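Local coordinates for uncharacterized hypothetical protein (PDB 4EI0), which is of unknown function and belongs to the DUF4466 family, its chain built largely from antiparallel beta sheets, at residues S188-S200 with T222-M234. Residues are numbered along the deposited sequence; the frame is centred on the assembly and turned at random.
Sequences SLAAKIDIMYAYS and TELPSGFVNNTKM
Asp194 meets Asn230 and Thr232 at a classic beta bulge, in which Asp194 and Ile195 both bond through their backbones to Leu166 of the neighbouring strand. The contact joins strand 195-199 and the turns before it to the loop that leads into strand 233-238 of another antiparallel sheet. Two direct hydrogen bonds and a water bridge link Asp194 to this loop. Asn230 ND2 donates to Asp194 OD1 on its syn side (2.9 Å) in a bent bond of 140°; carboxylate and amide are nearly parallel but offset, each partner lying out of the other's plane. Thr232 OG1 gives its proton to Asp194 O at 2.7 Å, approaching from outside the carbonyl plane; the same oxygen also accepts from Thr211, while Asp194 OD2 is bonded to Phe168 N. Water 2 donates to both Asp194 OD1 and Thr232 OG1, and water 1 accepts from Asn230 N.

Apolar packing centres on Phe228, whose CG lies anti to the backbone N (chi1 -176°), carrying the ring beneath Ile193. Ile193 CG2 makes a CH-pi contact over one face, 4.1 Å from the centroid, and Met196 CB touches CE2 (3.8 Å). Replacing Phe228 by alanine would remove the ring and is likely to leave both carbons without the surface they pack on.

From the same residue, the extended side chain of selenomethionine Met196 reaches out tip to tip with Thr222; its SE packs against Leu224 CD2 (3.9 Å) and lies 3.4 Å from Glu223 O.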
# COMPACT_ATOMS: atom_id res chain seq x y z
N SER B 188 32.02 -51.18 2.61
CA SER B 188 31.84 -50.79 4.01
C SER B 188 30.54 -49.99 4.24
O SER B 188 30.06 -49.95 5.34
CB SER B 188 33.05 -49.93 4.50
OG SER B 188 33.11 -48.66 3.85
N LEU B 189 30.01 -49.32 3.21
CA LEU B 189 28.78 -48.59 3.39
C LEU B 189 27.64 -49.51 3.87
O LEU B 189 26.74 -49.00 4.51
CB LEU B 189 28.34 -47.82 2.13
CG LEU B 189 29.27 -46.69 1.70
CD1 LEU B 189 28.84 -46.31 0.30
CD2 LEU B 189 29.20 -45.48 2.65
N ALA B 190 27.65 -50.80 3.55
CA ALA B 190 26.62 -51.74 4.03
C ALA B 190 26.37 -51.66 5.55
O ALA B 190 25.23 -51.80 5.98
CB ALA B 190 26.93 -53.16 3.60
N ALA B 191 27.39 -51.38 6.34
CA ALA B 191 27.27 -51.25 7.80
C ALA B 191 26.42 -50.05 8.25
O ALA B 191 25.92 -50.04 9.34
CB ALA B 191 28.64 -51.26 8.44
N LYS B 192 26.28 -49.02 7.41
CA LYS B 192 25.45 -47.82 7.67
C LYS B 192 23.97 -47.99 7.24
O LYS B 192 23.17 -47.10 7.48
CB LYS B 192 25.99 -46.61 6.88
CG LYS B 192 27.04 -45.81 7.61
CD LYS B 192 27.98 -45.07 6.67
CE LYS B 192 27.26 -43.98 5.93
NZ LYS B 192 28.07 -42.75 5.79
N ILE B 193 23.65 -49.10 6.56
CA ILE B 193 22.34 -49.25 5.96
C ILE B 193 21.37 -49.77 7.00
O ILE B 193 21.63 -50.80 7.64
CB ILE B 193 22.31 -50.20 4.75
CG1 ILE B 193 23.36 -49.78 3.72
CG2 ILE B 193 20.89 -50.19 4.12
CD1 ILE B 193 23.39 -48.33 3.38
N ASP B 194 20.24 -49.06 7.11
CA ASP B 194 19.18 -49.39 8.03
C ASP B 194 18.00 -50.10 7.37
O ASP B 194 17.40 -51.00 7.97
CB ASP B 194 18.77 -48.08 8.77
CG ASP B 194 19.94 -47.53 9.57
OD1 ASP B 194 20.49 -48.35 10.35
OD2 ASP B 194 20.37 -46.36 9.38
N ILE B 195 17.71 -49.74 6.14
CA ILE B 195 16.56 -50.30 5.43
C ILE B 195 16.95 -50.52 3.98
O ILE B 195 17.62 -49.66 3.37
CB ILE B 195 15.33 -49.33 5.49
CG1 ILE B 195 14.74 -49.29 6.90
CG2 ILE B 195 14.24 -49.80 4.54
CD1 ILE B 195 13.64 -48.26 7.14
N MSE B 196 16.55 -51.66 3.43
CA MSE B 196 16.65 -51.91 2.00
C MSE B 196 15.25 -51.86 1.41
O MSE B 196 14.36 -52.61 1.84
CB MSE B 196 17.28 -53.26 1.70
CG MSE B 196 17.34 -53.56 0.19
SE MSE B 196 18.19 -55.24 -0.16
CE MSE B 196 18.35 -55.18 -2.14
N TYR B 197 15.08 -50.98 0.44
CA TYR B 197 13.87 -50.95 -0.37
C TYR B 197 13.97 -51.94 -1.50
O TYR B 197 15.04 -52.12 -2.07
CB TYR B 197 13.69 -49.57 -0.95
CG TYR B 197 12.74 -49.53 -2.07
CD1 TYR B 197 11.37 -49.43 -1.82
CD2 TYR B 197 13.17 -49.59 -3.38
CE1 TYR B 197 10.45 -49.40 -2.84
CE2 TYR B 197 12.25 -49.57 -4.43
CZ TYR B 197 10.89 -49.48 -4.16
OH TYR B 197 9.96 -49.40 -5.15
N ALA B 198 12.86 -52.58 -1.82
CA ALA B 198 12.73 -53.37 -3.03
C ALA B 198 11.30 -53.26 -3.53
O ALA B 198 10.39 -53.22 -2.73
CB ALA B 198 13.04 -54.80 -2.71
N TYR B 199 11.10 -53.28 -4.84
CA TYR B 199 9.77 -53.44 -5.43
C TYR B 199 9.62 -54.83 -5.97
O TYR B 199 10.46 -55.27 -6.69
CB TYR B 199 9.61 -52.50 -6.60
CG TYR B 199 8.29 -52.66 -7.33
CD1 TYR B 199 7.10 -52.21 -6.75
CD2 TYR B 199 8.22 -53.21 -8.60
CE1 TYR B 199 5.88 -52.32 -7.41
CE2 TYR B 199 7.00 -53.33 -9.28
CZ TYR B 199 5.84 -52.89 -8.68
OH TYR B 199 4.64 -53.01 -9.30
N SER B 200 8.54 -55.51 -5.66
CA SER B 200 8.25 -56.82 -6.25
C SER B 200 6.99 -56.69 -7.10
O SER B 200 6.07 -55.92 -6.79
CB SER B 200 8.07 -57.88 -5.16
OG SER B 200 7.40 -59.03 -5.63
N THR B 222 14.62 -60.86 -3.18
CA THR B 222 15.58 -59.81 -2.83
C THR B 222 16.56 -60.33 -1.80
O THR B 222 16.18 -61.10 -0.92
CB THR B 222 14.86 -58.58 -2.25
OG1 THR B 222 14.08 -57.98 -3.28
CG2 THR B 222 15.85 -57.54 -1.65
N GLU B 223 17.82 -59.95 -1.93
CA GLU B 223 18.84 -60.33 -0.94
C GLU B 223 19.53 -59.12 -0.39
O GLU B 223 19.72 -58.11 -1.10
CB GLU B 223 19.88 -61.23 -1.57
CG GLU B 223 19.29 -62.46 -2.23
CD GLU B 223 20.33 -63.23 -3.01
OE1 GLU B 223 21.10 -62.61 -3.79
OE2 GLU B 223 20.38 -64.46 -2.84
N LEU B 224 19.81 -59.18 0.91
CA LEU B 224 20.57 -58.13 1.58
C LEU B 224 22.04 -58.22 1.15
O LEU B 224 22.55 -59.32 0.99
CB LEU B 224 20.48 -58.31 3.10
CG LEU B 224 19.09 -58.29 3.75
CD1 LEU B 224 19.21 -58.34 5.27
CD2 LEU B 224 18.32 -57.05 3.34
N PRO B 225 22.73 -57.08 0.95
CA PRO B 225 24.17 -57.17 0.73
C PRO B 225 24.88 -57.64 1.99
O PRO B 225 24.34 -57.50 3.09
CB PRO B 225 24.57 -55.75 0.35
CG PRO B 225 23.55 -54.88 0.96
CD PRO B 225 22.28 -55.68 1.08
N SER B 226 26.05 -58.24 1.85
CA SER B 226 26.75 -58.72 3.03
C SER B 226 27.29 -57.49 3.73
O SER B 226 27.64 -56.46 3.09
CB SER B 226 27.86 -59.75 2.72
OG SER B 226 28.80 -59.22 1.80
N GLY B 227 27.28 -57.57 5.04
CA GLY B 227 27.60 -56.42 5.86
C GLY B 227 26.35 -55.66 6.31
O GLY B 227 26.46 -54.79 7.15
N PHE B 228 25.19 -55.92 5.72
CA PHE B 228 23.94 -55.26 6.20
C PHE B 228 23.49 -56.00 7.46
O PHE B 228 22.82 -57.01 7.40
CB PHE B 228 22.85 -55.29 5.12
CG PHE B 228 21.56 -54.55 5.47
CD1 PHE B 228 21.19 -54.26 6.78
CD2 PHE B 228 20.67 -54.21 4.46
CE1 PHE B 228 19.98 -53.63 7.05
CE2 PHE B 228 19.49 -53.57 4.74
CZ PHE B 228 19.14 -53.29 6.03
N VAL B 229 23.87 -55.47 8.61
CA VAL B 229 23.65 -56.13 9.90
C VAL B 229 22.67 -55.35 10.84
O VAL B 229 22.20 -55.89 11.83
CB VAL B 229 25.01 -56.28 10.61
CG1 VAL B 229 25.90 -57.25 9.85
CG2 VAL B 229 25.68 -54.91 10.72
N ASN B 230 22.33 -54.10 10.53
CA ASN B 230 21.39 -53.35 11.38
C ASN B 230 19.96 -53.89 11.34
O ASN B 230 19.37 -54.06 10.28
CB ASN B 230 21.37 -51.87 10.98
CG ASN B 230 22.68 -51.20 11.23
OD1 ASN B 230 23.53 -51.75 11.91
ND2 ASN B 230 22.86 -50.00 10.69
N ASN B 231 19.42 -54.20 12.52
CA ASN B 231 18.04 -54.67 12.64
C ASN B 231 17.10 -53.51 13.05
O ASN B 231 16.90 -53.22 14.21
CB ASN B 231 17.95 -55.82 13.63
CG ASN B 231 16.64 -56.56 13.53
OD1 ASN B 231 15.85 -56.37 12.60
ND2 ASN B 231 16.38 -57.37 14.52
N THR B 232 16.59 -52.81 12.05
CA THR B 232 15.79 -51.61 12.26
C THR B 232 14.38 -51.97 12.70
O THR B 232 13.80 -52.92 12.20
CB THR B 232 15.77 -50.82 10.94
OG1 THR B 232 17.11 -50.52 10.56
CG2 THR B 232 15.00 -49.51 11.08
N LYS B 233 13.84 -51.23 13.67
CA LYS B 233 12.45 -51.39 14.09
C LYS B 233 11.55 -50.48 13.28
O LYS B 233 11.86 -49.30 13.11
CB LYS B 233 12.29 -50.98 15.56
CG LYS B 233 13.02 -51.88 16.56
CD LYS B 233 12.79 -51.33 17.97
CE LYS B 233 13.23 -52.33 19.04
NZ LYS B 233 14.62 -52.78 18.74
N MSE B 234 10.41 -51.00 12.84
CA MSE B 234 9.51 -50.26 11.94
C MSE B 234 8.03 -50.48 12.29
O MSE B 234 7.66 -51.59 12.69
CB MSE B 234 9.70 -50.81 10.51
CG MSE B 234 11.00 -50.48 9.85
SE MSE B 234 11.05 -51.37 8.13
CE MSE B 234 11.83 -53.08 8.62
O HOH W 1 23.59 -52.47 8.50
O HOH W 2 19.08 -49.71 12.36